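Local coordinates for biliverdin reductase (Synechocystis sp., PDB 5B3T), which probably reduces biliverdin, the product of heme breakdown, using NAD(P)H as hydride donor, in a two-domain chain of the Gfo/Idh/MocA family, at residues V16-T21 and A52-T57; R27-F32 and S38-F43; R61-W66 and I70-I75; I80-I83 and A89-E92. All blocks are in the same frame, centred on the assembly; numbering follows the deposited sequence.

Contact 1: V16-T21 and A52-T57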
loop_
_atom_site.group_PDB
_atom_site.type_symbol
_atom_site.label_atom_id
_atom_site.label_comp_id
_atom_site.label_asym_id
_atom_site.label_seq_id
_atom_site.Cartn_x
_atom_site.Cartn_y
_atom_site.Cartn_z
ATOM N N VAL A 16 -1.168 1.997 -21.314
ATOM C CA VAL A 16 -1.014 1.464 -19.967
ATOM C C VAL A 16 -1.270 -0.034 -19.975
ATOM O O VAL A 16 -2.234 -0.509 -20.587
ATOM C CB VAL A 16 -1.968 2.167 -18.979
ATOM C CG1 VAL A 16 -1.761 1.643 -17.563
ATOM C CG2 VAL A 16 -1.770 3.674 -19.033
ATOM N N GLY A 17 -0.404 -0.771 -19.299
ATOM C CA GLY A 17 -0.663 -2.160 -18.949
ATOM C C GLY A 17 -0.765 -2.283 -17.445
ATOM O O GLY A 17 0.038 -1.699 -16.712
ATOM N N ILE A 18 -1.757 -3.036 -16.981
ATOM C CA ILE A 18 -2.062 -3.150 -15.560
ATOM C C ILE A 18 -1.745 -4.568 -15.106
ATOM O O ILE A 18 -2.330 -5.534 -15.606
ATOM C CB ILE A 18 -3.527 -2.793 -15.270
ATOM C CG1 ILE A 18 -3.785 -1.317 -15.577
ATOM C CG2 ILE A 18 -3.876 -3.117 -13.829
ATOM C CD1 ILE A 18 -5.191 -0.868 -15.263
ATOM N N VAL A 19 -0.830 -4.696 -14.154
ATOM C CA VAL A 19 -0.496 -5.986 -13.560
ATOM C C VAL A 19 -1.282 -6.081 -12.257
ATOM O O VAL A 19 -0.896 -5.503 -11.238
ATOM C CB VAL A 19 1.009 -6.142 -13.335
ATOM C CG1 VAL A 19 1.315 -7.507 -12.746
ATOM C CG2 VAL A 19 1.762 -5.945 -14.640
ATOM N N GLY A 20 -2.394 -6.810 -12.290
ATOM C CA GLY A 20 -3.274 -6.906 -11.142
ATOM C C GLY A 20 -4.720 -6.652 -11.505
ATOM O O GLY A 20 -5.011 -6.009 -12.518
ATOM N N THR A 21 -5.641 -7.162 -10.685
ATOM C CA THR A 21 -7.064 -7.029 -10.969
ATOM C C THR A 21 -7.873 -6.633 -9.739
ATOM O O THR A 21 -9.108 -6.615 -9.812
ATOM C CB THR A 21 -7.626 -8.338 -11.545
ATOM O OG1 THR A 21 -7.334 -9.417 -10.649
ATOM C CG2 THR A 21 -7.015 -8.642 -12.905
ATOM N N ALA A 52 -11.166 -12.895 -15.519
ATOM C CA ALA A 52 -12.321 -12.853 -16.408
ATOM C C ALA A 52 -13.207 -11.651 -16.103
ATOM O O ALA A 52 -13.663 -10.955 -17.017
ATOM C CB ALA A 52 -13.117 -14.153 -16.292
ATOM N N LYS A 53 -13.460 -11.391 -14.817
ATOM C CA LYS A 53 -14.291 -10.250 -14.444
ATOM C C LYS A 53 -13.653 -8.937 -14.879
ATOM O O LYS A 53 -14.341 -8.040 -15.383
ATOM C CB LYS A 53 -14.537 -10.247 -12.935
ATOM C CG LYS A 53 -15.317 -11.445 -12.417
ATOM C CD LYS A 53 -15.883 -11.172 -11.029
ATOM C CE LYS A 53 -14.775 -10.996 -10.002
ATOM N NZ LYS A 53 -15.066 -11.733 -8.740
ATOM N N PHE A 54 -12.337 -8.808 -14.690
ATOM C CA PHE A 54 -11.645 -7.579 -15.065
ATOM C C PHE A 54 -11.709 -7.350 -16.570
ATOM O O PHE A 54 -11.968 -6.230 -17.025
ATOM C CB PHE A 54 -10.195 -7.639 -14.586
ATOM C CG PHE A 54 -9.485 -6.315 -14.614
ATOM C CD1 PHE A 54 -8.859 -5.870 -15.768
ATOM C CD2 PHE A 54 -9.434 -5.521 -13.481
ATOM C CE1 PHE A 54 -8.201 -4.654 -15.792
ATOM C CE2 PHE A 54 -8.779 -4.305 -13.497
ATOM C CZ PHE A 54 -8.161 -3.871 -14.656
ATOM N N ALA A 55 -11.476 -8.404 -17.356
ATOM C CA ALA A 55 -11.569 -8.284 -18.808
ATOM C C ALA A 55 -12.964 -7.852 -19.238
ATOM O O ALA A 55 -13.116 -7.049 -20.165
ATOM C CB ALA A 55 -11.192 -9.611 -19.467
ATOM N N ASP A 56 -13.997 -8.370 -18.568
ATOM C CA ASP A 56 -15.369 -8.025 -18.930
ATOM C C ASP A 56 -15.688 -6.582 -18.561
ATOM O O ASP A 56 -16.259 -5.836 -19.366
ATOM C CB ASP A 56 -16.345 -8.983 -18.246
ATOM C CG ASP A 56 -17.721 -8.966 -18.882
ATOM O OD1 ASP A 56 -17.833 -9.363 -20.061
ATOM O OD2 ASP A 56 -18.688 -8.560 -18.205
ATOM N N THR A 57 -15.329 -6.170 -17.342
ATOM C CA THR A 57 -15.605 -4.805 -16.906
ATOM C C THR A 57 -14.944 -3.787 -17.826
ATOM O O THR A 57 -15.559 -2.778 -18.188
ATOM C CB THR A 57 -15.126 -4.600 -15.468
ATOM O OG1 THR A 57 -15.821 -5.499 -14.595
ATOM C CG2 THR A 57 -15.366 -3.161 -15.017
#
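F54 leaves its helix and pushes its ring into the angle formed by the end of strand 14-19 and the turn that follows it, so that I18, G20 and T21 meet it from three directions. G20 offers its backbone: the carbonyl oxygen O stands over one face of the ring, 4.2 Å from CE2 of F54 and offset toward the rim. I18 comes in at the edge instead, its CD1 lying near the ring plane and 4.3 Å from CZ of F54. T21 works nearer the root of the side chain. Its methyl CG2 packs against CB of F54 at 3.7 Å, and the two side chains cross obliquely, neither stacked nor end-on. What carries the ring out to the strand is the first torsion of F54, which sets CG opposite the backbone N (chi1 -166°).

This is the first strand and the dinucleotide-binding turn of a Rossmann fold. T21 binds NADP(+), though no cofactor occupies this chain, and G20 fits the first glycine of a GxGxxA pattern. G20 adopts a positive phi of 131°, where a CB would collide with the carbonyl O of V19. Beyond the two segments, the rings of F43 and F58 also meet F54, and A29 of helix 23-34 touches it, which places the phenyl group in a buried aromatic cluster beside the cofactor turn. Within helix 48-58, T57 turns its hydroxyl back, OG1 giving a hydrogen bond of 3.0 Å to O of K53; that oxygen also accepts from the backbone N of T57.

Contact 2: R27-F32 and S38-F43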
loop_
_atom_site.group_PDB
_atom_site.type_symbol
_atom_site.label_atom_id
_atom_site.label_comp_id
_atom_site.label_asym_id
_atom_site.label_seq_id
_atom_site.Cartn_x
_atom_site.Cartn_y
_atom_site.Cartn_z
ATOM N N ARG A 27 -9.504 0.871 -9.783
ATOM C CA ARG A 27 -9.581 2.327 -9.695
ATOM C C ARG A 27 -8.675 2.994 -10.722
ATOM O O ARG A 27 -9.073 3.972 -11.367
ATOM C CB ARG A 27 -9.219 2.793 -8.285
ATOM C CG ARG A 27 -10.205 2.360 -7.216
ATOM C CD ARG A 27 -11.615 2.758 -7.602
ATOM N NE ARG A 27 -12.559 2.598 -6.502
ATOM C CZ ARG A 27 -13.879 2.560 -6.657
ATOM N NH1 ARG A 27 -14.402 2.654 -7.871
ATOM N NH2 ARG A 27 -14.672 2.413 -5.604
ATOM N N ARG A 28 -7.452 2.485 -10.884
ATOM C CA ARG A 28 -6.553 3.025 -11.899
ATOM C C ARG A 28 -7.131 2.828 -13.295
ATOM O O ARG A 28 -7.093 3.739 -14.130
ATOM C CB ARG A 28 -5.180 2.360 -11.793
ATOM C CG ARG A 28 -4.460 2.583 -10.471
ATOM C CD ARG A 28 -3.831 3.960 -10.378
ATOM N NE ARG A 28 -2.978 4.072 -9.198
ATOM C CZ ARG A 28 -2.321 5.173 -8.850
ATOM N NH1 ARG A 28 -2.414 6.267 -9.594
ATOM N NH2 ARG A 28 -1.567 5.180 -7.759
ATOM N N ALA A 29 -7.674 1.636 -13.564
ATOM C CA ALA A 29 -8.234 1.352 -14.880
ATOM C C ALA A 29 -9.391 2.288 -15.204
ATOM O O ALA A 29 -9.530 2.741 -16.345
ATOM C CB ALA A 29 -8.693 -0.104 -14.953
ATOM N N GLU A 30 -10.230 2.587 -14.210
ATOM C CA GLU A 30 -11.369 3.469 -14.446
ATOM C C GLU A 30 -10.916 4.850 -14.908
ATOM O O GLU A 30 -11.495 5.419 -15.841
ATOM C CB GLU A 30 -12.224 3.570 -13.181
ATOM C CG GLU A 30 -12.982 2.291 -12.842
ATOM C CD GLU A 30 -13.634 2.333 -11.471
ATOM O OE1 GLU A 30 -13.251 3.190 -10.647
ATOM O OE2 GLU A 30 -14.533 1.505 -11.217
ATOM N N VAL A 31 -9.871 5.396 -14.285
ATOM C CA VAL A 31 -9.430 6.744 -14.629
ATOM C C VAL A 31 -8.613 6.746 -15.917
ATOM O O VAL A 31 -8.727 7.667 -16.732
ATOM C CB VAL A 31 -8.648 7.360 -13.453
ATOM C CG1 VAL A 31 -8.156 8.757 -13.812
ATOM C CG2 VAL A 31 -9.516 7.400 -12.199
ATOM N N PHE A 32 -7.774 5.726 -16.120
ATOM C CA PHE A 32 -6.982 5.653 -17.346
ATOM C C PHE A 32 -7.871 5.602 -18.580
ATOM O O PHE A 32 -7.565 6.230 -19.601
ATOM C CB PHE A 32 -6.054 4.438 -17.307
ATOM C CG PHE A 32 -4.790 4.666 -16.539
ATOM C CD1 PHE A 32 -4.049 5.814 -16.739
ATOM C CD2 PHE A 32 -4.341 3.732 -15.620
ATOM C CE1 PHE A 32 -2.882 6.033 -16.041
ATOM C CE2 PHE A 32 -3.173 3.947 -14.917
ATOM C CZ PHE A 32 -2.443 5.097 -15.128
ATOM N N SER A 38 -4.794 8.996 -21.903
ATOM C CA SER A 38 -4.298 7.647 -21.669
ATOM C C SER A 38 -5.222 6.628 -22.321
ATOM O O SER A 38 -6.369 6.923 -22.673
ATOM C CB SER A 38 -4.153 7.356 -20.170
ATOM O OG SER A 38 -5.346 7.663 -19.471
ATOM N N GLN A 39 -4.699 5.412 -22.462
ATOM C CA GLN A 39 -5.401 4.309 -23.110
ATOM C C GLN A 39 -4.991 3.011 -22.431
ATOM O O GLN A 39 -3.796 2.709 -22.343
ATOM C CB GLN A 39 -5.074 4.260 -24.606
ATOM C CG GLN A 39 -5.727 3.117 -25.363
ATOM C CD GLN A 39 -7.217 3.316 -25.556
ATOM O OE1 GLN A 39 -7.691 4.444 -25.689
ATOM N NE2 GLN A 39 -7.962 2.218 -25.579
ATOM N N LEU A 40 -5.971 2.249 -21.953
ATOM C CA LEU A 40 -5.707 0.949 -21.348
ATOM C C LEU A 40 -5.564 -0.093 -22.454
ATOM O O LEU A 40 -6.497 -0.310 -23.234
ATOM C CB LEU A 40 -6.830 0.579 -20.379
ATOM C CG LEU A 40 -6.834 -0.808 -19.733
ATOM C CD1 LEU A 40 -5.533 -1.072 -18.994
ATOM C CD2 LEU A 40 -8.024 -0.953 -18.791
ATOM N N VAL A 41 -4.399 -0.728 -22.527
ATOM C CA VAL A 41 -4.076 -1.644 -23.617
ATOM C C VAL A 41 -4.173 -3.102 -23.184
ATOM O O VAL A 41 -4.767 -3.923 -23.883
ATOM C CB VAL A 41 -2.678 -1.323 -24.188
ATOM C CG1 VAL A 41 -2.225 -2.425 -25.138
ATOM C CG2 VAL A 41 -2.685 0.031 -24.881
ATOM N N SER A 42 -3.586 -3.453 -22.041
ATOM C CA SER A 42 -3.570 -4.842 -21.606
ATOM C C SER A 42 -3.589 -4.906 -20.086
ATOM O O SER A 42 -3.442 -3.894 -19.395
ATOM C CB SER A 42 -2.350 -5.590 -22.158
ATOM O OG SER A 42 -1.144 -4.998 -21.712
ATOM N N PHE A 43 -3.781 -6.116 -19.570
ATOM C CA PHE A 43 -3.690 -6.360 -18.138
ATOM C C PHE A 43 -3.321 -7.819 -17.915
ATOM O O PHE A 43 -3.386 -8.646 -18.828
ATOM C CB PHE A 43 -4.993 -6.003 -17.414
ATOM C CG PHE A 43 -6.025 -7.091 -17.453
ATOM C CD1 PHE A 43 -6.828 -7.260 -18.568
ATOM C CD2 PHE A 43 -6.194 -7.947 -16.375
ATOM C CE1 PHE A 43 -7.779 -8.262 -18.609
ATOM C CE2 PHE A 43 -7.144 -8.951 -16.411
ATOM C CZ PHE A 43 -7.937 -9.108 -17.528
#
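S38 tucks its hydroxyl between its own backbone N and carbonyl carbon (chi1 52°), which aims OG at the helix, while F32 has CG anti to its carbonyl carbon (chi1 -82°), which sets the ring edge, at CD1, beside that hydroxyl. The result is a short hydrogen bond, S38 OG giving to F32 O at 2.6 Å. The donor lies in the carbonyl plane on a lone pair, well off the line of the C=O bond. The same OG sits at the edge of the F32 ring, in its plane and 3.5 Å from CD1; the oxygen thus meets both the carbonyl and the ring edge of F32.

Farther along the strand the contact turns apolar. L40 extends toward the helix, and its CD2 meets CB of A29 at 4.0 Å; I18 of the neighbouring strand touches both residues. The axes of the two short segments pass 8.1 Å apart at 128°, as the chain comes off helix 23-34 and turns back into strand 38-44. Strand 14-19, this helix and strand 38-44 make the first beta-alpha-beta crossover of the Rossmann domain. R27 NH1 bridges to E30 OE1 on a partly exposed face; R28, buried, forms a salt bridge with D290 of helix 283-300.

Replacing S38 by alanine would probably leave F32 O without its hydroxyl partner and loosen the join between the helix's last turn and the start of the strand. Chemically, then, one buried polar bond fixes the turn end of the crossover, whereas farther along, the helix and strand meet through the apolar A29-L40 contact.

Contact 3: R61-W66 and I70-I75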
loop_
_atom_site.group_PDB
_atom_site.type_symbol
_atom_site.label_atom_id
_atom_site.label_comp_id
_atom_site.label_asym_id
_atom_site.label_seq_id
_atom_site.Cartn_x
_atom_site.Cartn_y
_atom_site.Cartn_z
ATOM N N ARG A 61 -8.125 -7.173 -23.451
ATOM C CA ARG A 61 -7.828 -8.597 -23.388
ATOM C C ARG A 61 -6.648 -8.863 -22.457
ATOM O O ARG A 61 -5.710 -8.064 -22.395
ATOM C CB ARG A 61 -7.517 -9.147 -24.773
ATOM C CG ARG A 61 -8.748 -9.347 -25.637
ATOM C CD ARG A 61 -8.413 -10.034 -26.954
ATOM N NE ARG A 61 -7.556 -9.221 -27.816
ATOM C CZ ARG A 61 -6.231 -9.330 -27.882
ATOM N NH1 ARG A 61 -5.592 -10.224 -27.139
ATOM N NH2 ARG A 61 -5.543 -8.543 -28.698
ATOM N N PRO A 62 -6.676 -9.978 -21.732
ATOM C CA PRO A 62 -5.588 -10.277 -20.796
ATOM C C PRO A 62 -4.352 -10.821 -21.497
ATOM O O PRO A 62 -4.440 -11.536 -22.500
ATOM C CB PRO A 62 -6.205 -11.336 -19.875
ATOM C CG PRO A 62 -7.216 -12.019 -20.738
ATOM C CD PRO A 62 -7.780 -10.949 -21.631
ATOM N N GLN A 63 -3.190 -10.461 -20.959
ATOM C CA GLN A 63 -1.947 -11.131 -21.311
ATOM C C GLN A 63 -1.785 -12.380 -20.452
ATOM O O GLN A 63 -2.187 -12.412 -19.286
ATOM C CB GLN A 63 -0.751 -10.197 -21.115
ATOM C CG GLN A 63 -0.590 -9.130 -22.190
ATOM C CD GLN A 63 0.377 -9.546 -23.285
ATOM O OE1 GLN A 63 0.655 -10.731 -23.467
ATOM N NE2 GLN A 63 0.904 -8.566 -24.011
ATOM N N GLN A 64 -1.198 -13.423 -21.044
ATOM C CA GLN A 64 -1.097 -14.699 -20.342
ATOM C C GLN A 64 -0.050 -14.667 -19.233
ATOM O O GLN A 64 -0.172 -15.407 -18.250
ATOM C CB GLN A 64 -0.796 -15.823 -21.337
ATOM C CG GLN A 64 0.469 -15.624 -22.161
ATOM C CD GLN A 64 1.664 -16.348 -21.573
ATOM O OE1 GLN A 64 1.535 -17.104 -20.611
ATOM N NE2 GLN A 64 2.839 -16.125 -22.156
ATOM N N SER A 65 0.973 -13.824 -19.365
ATOM C CA SER A 65 1.983 -13.642 -18.334
ATOM C C SER A 65 2.257 -12.155 -18.163
ATOM O O SER A 65 2.118 -11.375 -19.109
ATOM C CB SER A 65 3.287 -14.375 -18.682
ATOM O OG SER A 65 3.913 -13.796 -19.815
ATOM N N TRP A 66 2.644 -11.758 -16.947
ATOM C CA TRP A 66 3.019 -10.362 -16.756
ATOM C C TRP A 66 4.346 -10.048 -17.435
ATOM O O TRP A 66 4.569 -8.907 -17.854
ATOM C CB TRP A 66 3.062 -9.998 -15.265
ATOM C CG TRP A 66 4.064 -10.731 -14.410
ATOM C CD1 TRP A 66 3.806 -11.758 -13.546
ATOM C CD2 TRP A 66 5.468 -10.458 -14.295
ATOM N NE1 TRP A 66 4.964 -12.153 -12.920
ATOM C CE2 TRP A 66 5.997 -11.371 -13.362
ATOM C CE3 TRP A 66 6.329 -9.536 -14.900
ATOM C CZ2 TRP A 66 7.349 -11.390 -13.020
ATOM C CZ3 TRP A 66 7.670 -9.558 -14.562
ATOM C CH2 TRP A 66 8.167 -10.478 -13.630
ATOM N N ILE A 70 4.864 -6.616 -19.697
ATOM C CA ILE A 70 5.838 -5.549 -19.499
ATOM C C ILE A 70 6.796 -5.423 -20.677
ATOM O O ILE A 70 7.450 -4.383 -20.827
ATOM C CB ILE A 70 6.610 -5.758 -18.181
ATOM C CG1 ILE A 70 7.387 -7.075 -18.204
ATOM C CG2 ILE A 70 5.659 -5.713 -16.988
ATOM C CD1 ILE A 70 8.888 -6.893 -18.323
ATOM N N ASN A 71 6.896 -6.446 -21.524
ATOM C CA ASN A 71 7.745 -6.388 -22.707
ATOM C C ASN A 71 6.985 -5.995 -23.969
ATOM O O ASN A 71 7.589 -5.940 -25.046
ATOM C CB ASN A 71 8.446 -7.734 -22.926
ATOM C CG ASN A 71 9.594 -7.961 -21.958
ATOM O OD1 ASN A 71 10.684 -7.417 -22.135
ATOM N ND2 ASN A 71 9.357 -8.772 -20.935
ATOM N N ASP A 72 5.690 -5.723 -23.865
ATOM C CA ASP A 72 4.892 -5.306 -25.017
ATOM C C ASP A 72 5.368 -3.943 -25.505
ATOM O O ASP A 72 5.371 -2.982 -24.723
ATOM C CB ASP A 72 3.410 -5.258 -24.632
ATOM C CG ASP A 72 2.488 -4.990 -25.819
ATOM O OD1 ASP A 72 2.949 -4.506 -26.873
ATOM O OD2 ASP A 72 1.277 -5.268 -25.688
ATOM N N PRO A 73 5.781 -3.808 -26.770
ATOM C CA PRO A 73 6.216 -2.493 -27.268
ATOM C C PRO A 73 5.091 -1.483 -27.422
ATOM O O PRO A 73 5.381 -0.293 -27.598
ATOM C CB PRO A 73 6.853 -2.824 -28.626
ATOM C CG PRO A 73 6.260 -4.130 -29.020
ATOM C CD PRO A 73 6.022 -4.881 -27.748
ATOM N N GLU A 74 3.826 -1.905 -27.371
ATOM C CA GLU A 74 2.710 -0.967 -27.397
ATOM C C GLU A 74 2.244 -0.583 -25.998
ATOM O O GLU A 74 1.056 -0.298 -25.793
ATOM C CB GLU A 74 1.552 -1.541 -28.217
ATOM C CG GLU A 74 1.968 -2.233 -29.524
ATOM C CD GLU A 74 2.649 -1.313 -30.541
ATOM O OE1 GLU A 74 2.804 -0.101 -30.282
ATOM O OE2 GLU A 74 3.031 -1.816 -31.619
ATOM N N ILE A 75 3.158 -0.575 -25.030
ATOM C CA ILE A 75 2.895 -0.141 -23.663
ATOM C C ILE A 75 3.935 0.906 -23.298
ATOM O O ILE A 75 5.128 0.715 -23.555
ATOM C CB ILE A 75 2.951 -1.315 -22.667
ATOM C CG1 ILE A 75 1.845 -2.322 -22.954
ATOM C CG2 ILE A 75 2.811 -0.810 -21.239
ATOM C CD1 ILE A 75 0.483 -1.728 -22.858
#
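W66 and I70 are joined by one turn of helix: I70 N gives a hydrogen bond to W66 O, 3.0 Å long and fairly straight at 163°. Both branches of I70 close round that carbonyl, with CG1 3.4 Å and CG2 3.5 Å from W66 O; CG1 gets there by sitting between the backbone N and carbonyl carbon of I70 (chi1 61°). CG1 also reaches the indole, approaching near the ring plane at its edge, 4.3 Å from CE3 of W66. The second meeting, Q63 with D72, is looser. Q63 NE2 stops 3.7 Å from D72 OD2, too far for a hydrogen bond, and amide and carboxylate planes stand 81° apart.

D72 spends its other oxygen on its own turn. OD1 accepts from E74 N at 2.8 Å, met from above the carboxylate plane, which makes an Asx turn within the type I beta turn from D72 to I75. A leucine in place of D72 would probably leave E74 N without its acceptor and the turn less firmly set. Farther out, K99 NZ bonds to the carbonyls of D72 and I75, S65 OG caps A68 N, and W44 meets the W66 ring edge-to-face.

The pieces are those of a short connection in a Rossmann domain: an N-capped single-turn helix, 66-70, followed by an Asx-stabilised beta turn that delivers the chain to strand 77-80.

Contact 4: I80-I83 and A89-E92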
loop_
_atom_site.group_PDB
_atom_site.type_symbol
_atom_site.label_atom_id
_atom_site.label_comp_id
_atom_site.label_asym_id
_atom_site.label_seq_id
_atom_site.Cartn_x
_atom_site.Cartn_y
_atom_site.Cartn_z
ATOM N N ILE A 80 1.382 -1.567 -11.308
ATOM C CA ILE A 80 1.625 -2.793 -10.556
ATOM C C ILE A 80 0.807 -2.739 -9.272
ATOM O O ILE A 80 1.038 -1.878 -8.414
ATOM C CB ILE A 80 3.117 -2.981 -10.246
ATOM C CG1 ILE A 80 3.941 -2.940 -11.533
ATOM C CG2 ILE A 80 3.343 -4.301 -9.518
ATOM C CD1 ILE A 80 5.435 -3.001 -11.294
ATOM N N ALA A 81 -0.144 -3.672 -9.134
ATOM C CA ALA A 81 -0.984 -3.779 -7.939
ATOM C C ALA A 81 -1.454 -5.234 -7.852
ATOM O O ALA A 81 -2.597 -5.567 -8.169
ATOM C CB ALA A 81 -2.166 -2.812 -7.975
ATOM N N THR A 82 -0.533 -6.121 -7.364
ATOM C CA THR A 82 -0.798 -7.550 -7.430
ATOM C C THR A 82 -0.261 -8.236 -6.177
ATOM O O THR A 82 -0.256 -7.644 -5.087
ATOM C CB THR A 82 -0.188 -8.125 -8.729
ATOM O OG1 THR A 82 -0.467 -9.526 -8.840
ATOM C CG2 THR A 82 1.328 -7.900 -8.788
ATOM N N ILE A 83 0.148 -9.496 -6.319
ATOM C CA ILE A 83 0.685 -10.274 -5.206
ATOM C C ILE A 83 1.889 -9.564 -4.595
ATOM O O ILE A 83 2.797 -9.132 -5.317
ATOM C CB ILE A 83 1.056 -11.680 -5.710
ATOM C CG1 ILE A 83 -0.207 -12.438 -6.148
ATOM C CG2 ILE A 83 1.832 -12.436 -4.669
ATOM C CD1 ILE A 83 0.078 -13.732 -6.928
ATOM N N ALA A 89 10.155 -7.467 -8.247
ATOM C CA ALA A 89 10.651 -8.125 -9.453
ATOM C C ALA A 89 9.965 -7.587 -10.703
ATOM O O ALA A 89 10.609 -7.408 -11.744
ATOM C CB ALA A 89 10.458 -9.639 -9.345
ATOM N N ILE A 90 8.659 -7.326 -10.623
ATOM C CA ILE A 90 7.946 -6.787 -11.777
ATOM C C ILE A 90 8.404 -5.363 -12.068
ATOM O O ILE A 90 8.565 -4.974 -13.231
ATOM C CB ILE A 90 6.425 -6.861 -11.551
ATOM C CG1 ILE A 90 5.979 -8.314 -11.376
ATOM C CG2 ILE A 90 5.678 -6.244 -12.722
ATOM C CD1 ILE A 90 4.490 -8.466 -11.138
ATOM N N ALA A 91 8.629 -4.567 -11.021
ATOM C CA ALA A 91 9.089 -3.195 -11.222
ATOM C C ALA A 91 10.459 -3.159 -11.889
ATOM O O ALA A 91 10.689 -2.358 -12.801
ATOM C CB ALA A 91 9.124 -2.454 -9.887
ATOM N N GLU A 92 11.384 -4.015 -11.447
ATOM C CA GLU A 92 12.706 -4.045 -12.068
ATOM C C GLU A 92 12.619 -4.476 -13.525
ATOM O O GLU A 92 13.278 -3.890 -14.393
ATOM C CB GLU A 92 13.642 -4.975 -11.295
ATOM C CG GLU A 92 15.004 -5.127 -11.957
ATOM C CD GLU A 92 16.001 -5.889 -11.108
ATOM O OE1 GLU A 92 15.583 -6.799 -10.362
ATOM O OE2 GLU A 92 17.206 -5.579 -11.191
#
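I80 and T82 meet I90 and A91 without any ring between them; the flat group concerned is the peptide joining I90 to A91. I80 lays its terminal methyl CD1 over one face of it, 3.6 Å from A91 N. The same methyl lies 3.6 Å from CG2 of I90 and 4.0 Å from CB of A91, so a single carbon serves the backbone and two side chains. I80 and I90 run past each other in opposite directions, each with CG1 beside its own backbone N (chi1 -55° for I80).

I80 ends strand 77-80 of the parallel Rossmann sheet, and helix 87-96 lies against it after the connecting loop, the strand-to-helix step of the next alpha/beta unit. In that loop T82 turns its methyl toward the helix, and CG2 meets CD1 of I90 at 4.0 Å. The backbone N of T82 bonds with NE2 of H87, an NADP(+)-binding residue, so the loop that packs on I90 also borders the cofactor site. V19 touches both T82 and I90, and L117 of helix 111-124 packs on A91, while the W66 indole reaches I90 through CE2.

Overall arrangement
All four contacts lie in the Rossmann domain. Contacts 1, 2 and 4 are buried; contact 3 is only partly so, at the loops beyond the sheet. Contacts 1 and 2 rest on neighbouring strands, 14-19 and 38-44, joined through V16 with Q39 and V41; contact 2 is nested within the chain loop that contact 1 closes. Contact 4 belongs to the next strand along, tied to contact 1 by the V19 to A81 backbone bond. It has no hydrogen bond across its segments and packs methyl groups on side chains and one peptide; contact 1 sets a carbonyl over a ring, contact 2 adds a hydroxyl bond, and contact 3 relies on one helical backbone bond, with an Asx turn beside it.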